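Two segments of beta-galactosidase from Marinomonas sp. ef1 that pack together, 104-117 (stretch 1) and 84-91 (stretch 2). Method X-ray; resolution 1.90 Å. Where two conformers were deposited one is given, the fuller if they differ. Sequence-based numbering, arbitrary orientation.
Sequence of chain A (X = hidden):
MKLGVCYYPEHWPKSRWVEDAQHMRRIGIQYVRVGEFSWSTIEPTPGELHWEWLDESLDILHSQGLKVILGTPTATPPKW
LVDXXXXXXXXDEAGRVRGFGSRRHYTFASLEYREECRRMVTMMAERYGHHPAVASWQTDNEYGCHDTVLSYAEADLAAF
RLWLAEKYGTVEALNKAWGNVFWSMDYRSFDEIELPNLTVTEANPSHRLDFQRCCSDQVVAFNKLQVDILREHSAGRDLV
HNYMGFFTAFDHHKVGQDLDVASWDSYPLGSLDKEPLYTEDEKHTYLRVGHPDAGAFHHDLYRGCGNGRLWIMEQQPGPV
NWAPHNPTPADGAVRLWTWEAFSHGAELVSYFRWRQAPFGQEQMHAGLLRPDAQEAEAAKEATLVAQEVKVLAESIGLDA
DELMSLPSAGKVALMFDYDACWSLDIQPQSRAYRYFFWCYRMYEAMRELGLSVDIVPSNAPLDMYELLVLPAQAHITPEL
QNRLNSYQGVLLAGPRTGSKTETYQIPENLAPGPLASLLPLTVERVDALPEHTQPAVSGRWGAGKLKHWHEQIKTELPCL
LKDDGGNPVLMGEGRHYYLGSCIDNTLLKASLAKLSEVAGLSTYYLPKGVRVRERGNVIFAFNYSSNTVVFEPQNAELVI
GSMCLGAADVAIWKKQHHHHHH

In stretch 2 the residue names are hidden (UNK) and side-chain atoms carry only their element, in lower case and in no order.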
# COMPACT_ATOMS: atom_id res chain seq x y z
N ARG A 104 -18.64 -0.96 -43.96
CA ARG A 104 -18.82 0.49 -43.87
C ARG A 104 -17.78 1.30 -44.67
O ARG A 104 -17.43 2.43 -44.32
CB ARG A 104 -18.88 0.95 -42.40
CG ARG A 104 -20.06 0.39 -41.61
CD ARG A 104 -20.52 1.37 -40.52
NE ARG A 104 -20.78 2.64 -41.16
CZ ARG A 104 -21.87 2.91 -41.87
NH1 ARG A 104 -22.88 2.04 -41.96
NH2 ARG A 104 -21.97 4.07 -42.48
N HIS A 105 -17.37 0.73 -45.80
CA HIS A 105 -16.36 1.33 -46.71
C HIS A 105 -16.99 2.32 -47.70
O HIS A 105 -17.04 2.09 -48.91
CB HIS A 105 -15.56 0.24 -47.45
CG HIS A 105 -16.37 -0.96 -47.81
ND1 HIS A 105 -16.49 -2.04 -46.97
CD2 HIS A 105 -17.15 -1.23 -48.88
CE1 HIS A 105 -17.28 -2.94 -47.52
NE2 HIS A 105 -17.69 -2.47 -48.69
N TYR A 106 -17.48 3.44 -47.16
CA TYR A 106 -17.91 4.57 -47.96
C TYR A 106 -17.92 5.83 -47.11
O TYR A 106 -18.06 5.75 -45.88
CB TYR A 106 -19.30 4.34 -48.57
CG TYR A 106 -20.45 4.21 -47.58
CD1 TYR A 106 -21.14 5.34 -47.11
CD2 TYR A 106 -20.88 2.96 -47.14
CE1 TYR A 106 -22.20 5.23 -46.22
CE2 TYR A 106 -21.93 2.83 -46.24
CZ TYR A 106 -22.60 3.97 -45.79
OH TYR A 106 -23.65 3.84 -44.90
N THR A 107 -17.78 6.98 -47.76
CA THR A 107 -18.10 8.25 -47.11
C THR A 107 -19.53 8.63 -47.47
O THR A 107 -19.95 8.49 -48.62
CB THR A 107 -17.14 9.41 -47.44
OG1 THR A 107 -17.75 10.64 -47.03
CG2 THR A 107 -16.78 9.48 -48.94
N PHE A 108 -20.25 9.13 -46.46
CA PHE A 108 -21.63 9.63 -46.62
C PHE A 108 -21.72 10.80 -47.62
O PHE A 108 -22.81 11.09 -48.14
CB PHE A 108 -22.19 10.11 -45.27
CG PHE A 108 -22.46 9.00 -44.29
CD1 PHE A 108 -23.66 8.32 -44.34
CD2 PHE A 108 -21.54 8.66 -43.30
CE1 PHE A 108 -23.95 7.31 -43.44
CE2 PHE A 108 -21.81 7.65 -42.40
CZ PHE A 108 -23.02 6.97 -42.46
N ALA A 109 -20.60 11.48 -47.87
CA ALA A 109 -20.55 12.60 -48.82
C ALA A 109 -20.53 12.18 -50.29
O ALA A 109 -20.72 13.03 -51.17
CB ALA A 109 -19.36 13.51 -48.53
N SER A 110 -20.28 10.89 -50.57
CA SER A 110 -20.13 10.40 -51.93
C SER A 110 -21.45 10.44 -52.68
O SER A 110 -22.36 9.69 -52.36
CB SER A 110 -19.60 8.97 -51.95
OG SER A 110 -19.53 8.48 -53.28
N LEU A 111 -21.54 11.31 -53.68
CA LEU A 111 -22.75 11.42 -54.50
C LEU A 111 -22.91 10.21 -55.43
O LEU A 111 -24.04 9.76 -55.69
CB LEU A 111 -22.76 12.73 -55.27
CG LEU A 111 -22.65 14.00 -54.42
CD1 LEU A 111 -22.72 15.23 -55.31
CD2 LEU A 111 -23.74 14.06 -53.35
N GLU A 112 -21.78 9.68 -55.91
CA GLU A 112 -21.80 8.47 -56.74
C GLU A 112 -22.38 7.28 -55.97
O GLU A 112 -23.23 6.57 -56.50
CB GLU A 112 -20.40 8.13 -57.28
CG GLU A 112 -19.85 9.13 -58.30
CD GLU A 112 -18.55 8.68 -58.97
OE1 GLU A 112 -18.19 7.47 -58.91
OE2 GLU A 112 -17.88 9.52 -59.60
N TYR A 113 -21.95 7.07 -54.72
CA TYR A 113 -22.50 5.95 -53.95
C TYR A 113 -23.97 6.19 -53.59
O TYR A 113 -24.75 5.25 -53.56
CB TYR A 113 -21.67 5.62 -52.70
CG TYR A 113 -22.17 4.37 -51.98
CD1 TYR A 113 -22.37 3.18 -52.69
CD2 TYR A 113 -22.46 4.38 -50.62
CE1 TYR A 113 -22.85 2.04 -52.06
CE2 TYR A 113 -22.93 3.23 -49.97
CZ TYR A 113 -23.12 2.06 -50.71
OH TYR A 113 -23.58 0.93 -50.12
N ARG A 114 -24.35 7.44 -53.33
CA ARG A 114 -25.76 7.74 -53.09
C ARG A 114 -26.66 7.33 -54.26
O ARG A 114 -27.76 6.84 -54.04
CB ARG A 114 -25.99 9.21 -52.78
CG ARG A 114 -25.66 9.58 -51.35
CD ARG A 114 -26.00 11.03 -51.12
NE ARG A 114 -25.27 11.59 -50.01
CZ ARG A 114 -25.33 12.85 -49.63
NH1 ARG A 114 -26.12 13.73 -50.25
NH2 ARG A 114 -24.60 13.25 -48.60
N GLU A 115 -26.20 7.56 -55.49
CA GLU A 115 -26.97 7.13 -56.66
C GLU A 115 -27.04 5.60 -56.74
O GLU A 115 -28.11 5.06 -57.05
CB GLU A 115 -26.42 7.75 -57.96
CG GLU A 115 -26.69 9.24 -58.06
CD GLU A 115 -28.14 9.61 -57.82
OE1 GLU A 115 -29.01 9.14 -58.58
OE2 GLU A 115 -28.43 10.39 -56.88
N GLU A 116 -25.95 4.90 -56.43
CA GLU A 116 -26.00 3.43 -56.36
C GLU A 116 -26.97 2.96 -55.27
O GLU A 116 -27.69 1.98 -55.48
CB GLU A 116 -24.61 2.81 -56.12
CG GLU A 116 -23.61 3.01 -57.25
CD GLU A 116 -23.76 2.03 -58.41
OE1 GLU A 116 -24.82 1.39 -58.56
OE2 GLU A 116 -22.78 1.89 -59.19
N CYS A 117 -27.00 3.65 -54.13
CA CYS A 117 -27.97 3.35 -53.07
C CYS A 117 -29.41 3.60 -53.53
O CYS A 117 -30.30 2.80 -53.23
CB CYS A 117 -27.67 4.14 -51.79
SG CYS A 117 -26.16 3.63 -50.95
N UNK A 84 -15.57 0.38 -59.24
CA UNK A 84 -16.19 1.33 -60.17
C UNK A 84 -16.25 2.77 -59.67
O UNK A 84 -16.33 3.69 -60.49
c UNK A 84 -17.69 -0.26 -61.48
c UNK A 84 -17.62 0.90 -60.51
n UNK A 84 -20.25 -2.56 -64.67
n UNK A 84 -21.48 -1.13 -63.34
c UNK A 84 -19.14 -0.62 -61.77
c UNK A 84 -20.32 -1.73 -63.64
n UNK A 84 -19.22 -1.51 -62.92
N UNK A 85 -16.23 2.97 -58.35
CA UNK A 85 -16.40 4.29 -57.76
C UNK A 85 -15.33 4.58 -56.70
O UNK A 85 -15.64 4.66 -55.51
c UNK A 85 -17.79 4.42 -57.15
n UNK A 85 -20.58 3.40 -59.31
c UNK A 85 -20.26 4.58 -59.80
n UNK A 85 -19.26 5.07 -59.10
c UNK A 85 -19.74 3.11 -58.26
c UNK A 85 -18.90 4.16 -58.12
N UNK A 86 -14.06 4.74 -57.11
CA UNK A 86 -12.98 5.03 -56.14
C UNK A 86 -13.20 6.28 -55.28
O UNK A 86 -12.73 6.31 -54.13
c UNK A 86 -11.73 5.20 -57.03
c UNK A 86 -12.25 5.46 -58.40
c UNK A 86 -13.55 4.72 -58.50
N UNK A 87 -13.91 7.27 -55.81
CA UNK A 87 -14.26 8.47 -55.03
C UNK A 87 -15.27 8.22 -53.88
O UNK A 87 -15.51 9.14 -53.08
o UNK A 87 -16.12 9.22 -56.43
c UNK A 87 -14.82 9.56 -55.95
N UNK A 88 -15.88 7.03 -53.81
CA UNK A 88 -16.78 6.69 -52.71
C UNK A 88 -16.05 6.37 -51.40
O UNK A 88 -16.65 6.43 -50.34
c UNK A 88 -19.07 2.36 -51.99
s UNK A 88 -18.22 2.81 -53.51
c UNK A 88 -17.71 5.51 -53.07
c UNK A 88 -17.15 4.12 -52.87
N UNK A 89 -14.77 6.01 -51.48
CA UNK A 89 -14.03 5.58 -50.29
C UNK A 89 -13.65 6.75 -49.39
O UNK A 89 -13.18 7.79 -49.85
c UNK A 89 -11.74 2.82 -51.84
c UNK A 89 -13.76 2.45 -50.42
c UNK A 89 -12.78 4.78 -50.68
c UNK A 89 -13.05 3.42 -51.35
N UNK A 90 -13.86 6.56 -48.09
CA UNK A 90 -13.47 7.54 -47.09
C UNK A 90 -11.95 7.59 -46.94
O UNK A 90 -11.23 6.67 -47.33
c UNK A 90 -14.09 7.18 -45.75
N UNK A 91 -11.46 8.69 -46.36
CA UNK A 91 -10.11 8.73 -45.81
C UNK A 91 -10.18 9.01 -44.33
O UNK A 91 -11.01 9.81 -43.88
c UNK A 91 -7.57 9.94 -49.92
c UNK A 91 -9.25 9.79 -46.49
c UNK A 91 -7.98 10.43 -48.55
c UNK A 91 -8.87 9.40 -47.90
n UNK A 91 -6.67 10.93 -50.56
O HOH W 1 -22.54 0.38 -61.26
O HOH W 2 -18.00 6.28 -61.31
O HOH W 3 -15.45 7.49 -58.50
O HOH W 4 -18.58 10.13 -55.18

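Position 84 carries seven side-chain atoms: three carbons in a row, a nitrogen, then a carbon bearing two more nitrogens. That guanidinium makes it R84. It makes no direct contact with stretch 1; water 1 accepts from R84 NH1 (2.8 Å) and donates to E116 OE2 (2.6 Å), linking the two.

Position 85 has one carbon followed by a five-membered ring of three carbons and two nitrogens, an imidazole, so it is H85. Both ring nitrogens donate to carboxylates: H85 ND1 to E112 OE1 at 2.6 Å (N-H...O angle 159°) and H85 NE2 to E116 OE2 at 2.7 Å (145°). Both acceptors lie at the ring edge, near its plane, as in-plane N-H groups require.

At position 86 three carbons close a ring onto the backbone nitrogen, which identifies P86. Its CA-to-CB bond points away from stretch 1, and it makes no contact.

One carbon and one oxygen at position 87 are compatible with S87. Its CB points toward stretch 1, and S87 OG lies 3.6 Å from E112 CD. Water 4 bonds to S87 OG (2.9 Å) and S110 OG (2.7 Å), while water 3 accepts from S87 N (3.1 Å) and donates to E112 OE1 (2.8 Å).

Position 88 is an unbranched chain of two carbons, a sulfur and a terminal carbon: M88. Its methyl sits over one face of the Y113 ring, with M88 CE 3.7 Å from the centroid and 22° off the normal, a CH-pi contact. M88 CE is also 4.0 Å from Y106 CB. The backbone adds a hydrogen bond, T107 N to M88 O at 2.9 Å (162°), and a CA-H...O contact from Y106 CA to M88 O at 3.3 Å.

Four carbons forked at the second mark position 89 as L89. Although its CA-to-CB bond points away, the side-chain end comes nearer, bringing L89 CD2 to 3.6 Å from H105 O.

The single carbon at position 90 gives A90, whose CB is 4.1 Å from T107 CB.

At position 91 four carbons in a row end in nitrogen: K91, whose CA-to-CB bond points away; it makes no contact with stretch 1.

The contact therefore combines polar and apolar parts, burying 583 Å² in all. E112 and E116, one helical turn apart, hold the two nitrogens of H85. M88 has the largest covered area in either stretch, packing its methyl on Y113 while its carbonyl anchors T107. S110 OG accepts from Y113 N (3.1 Å), capping the helix that carries both glutamates, and also approaches M88 CA at 3.3 Å.

Stretch 2 84-91: RHPSMLAK
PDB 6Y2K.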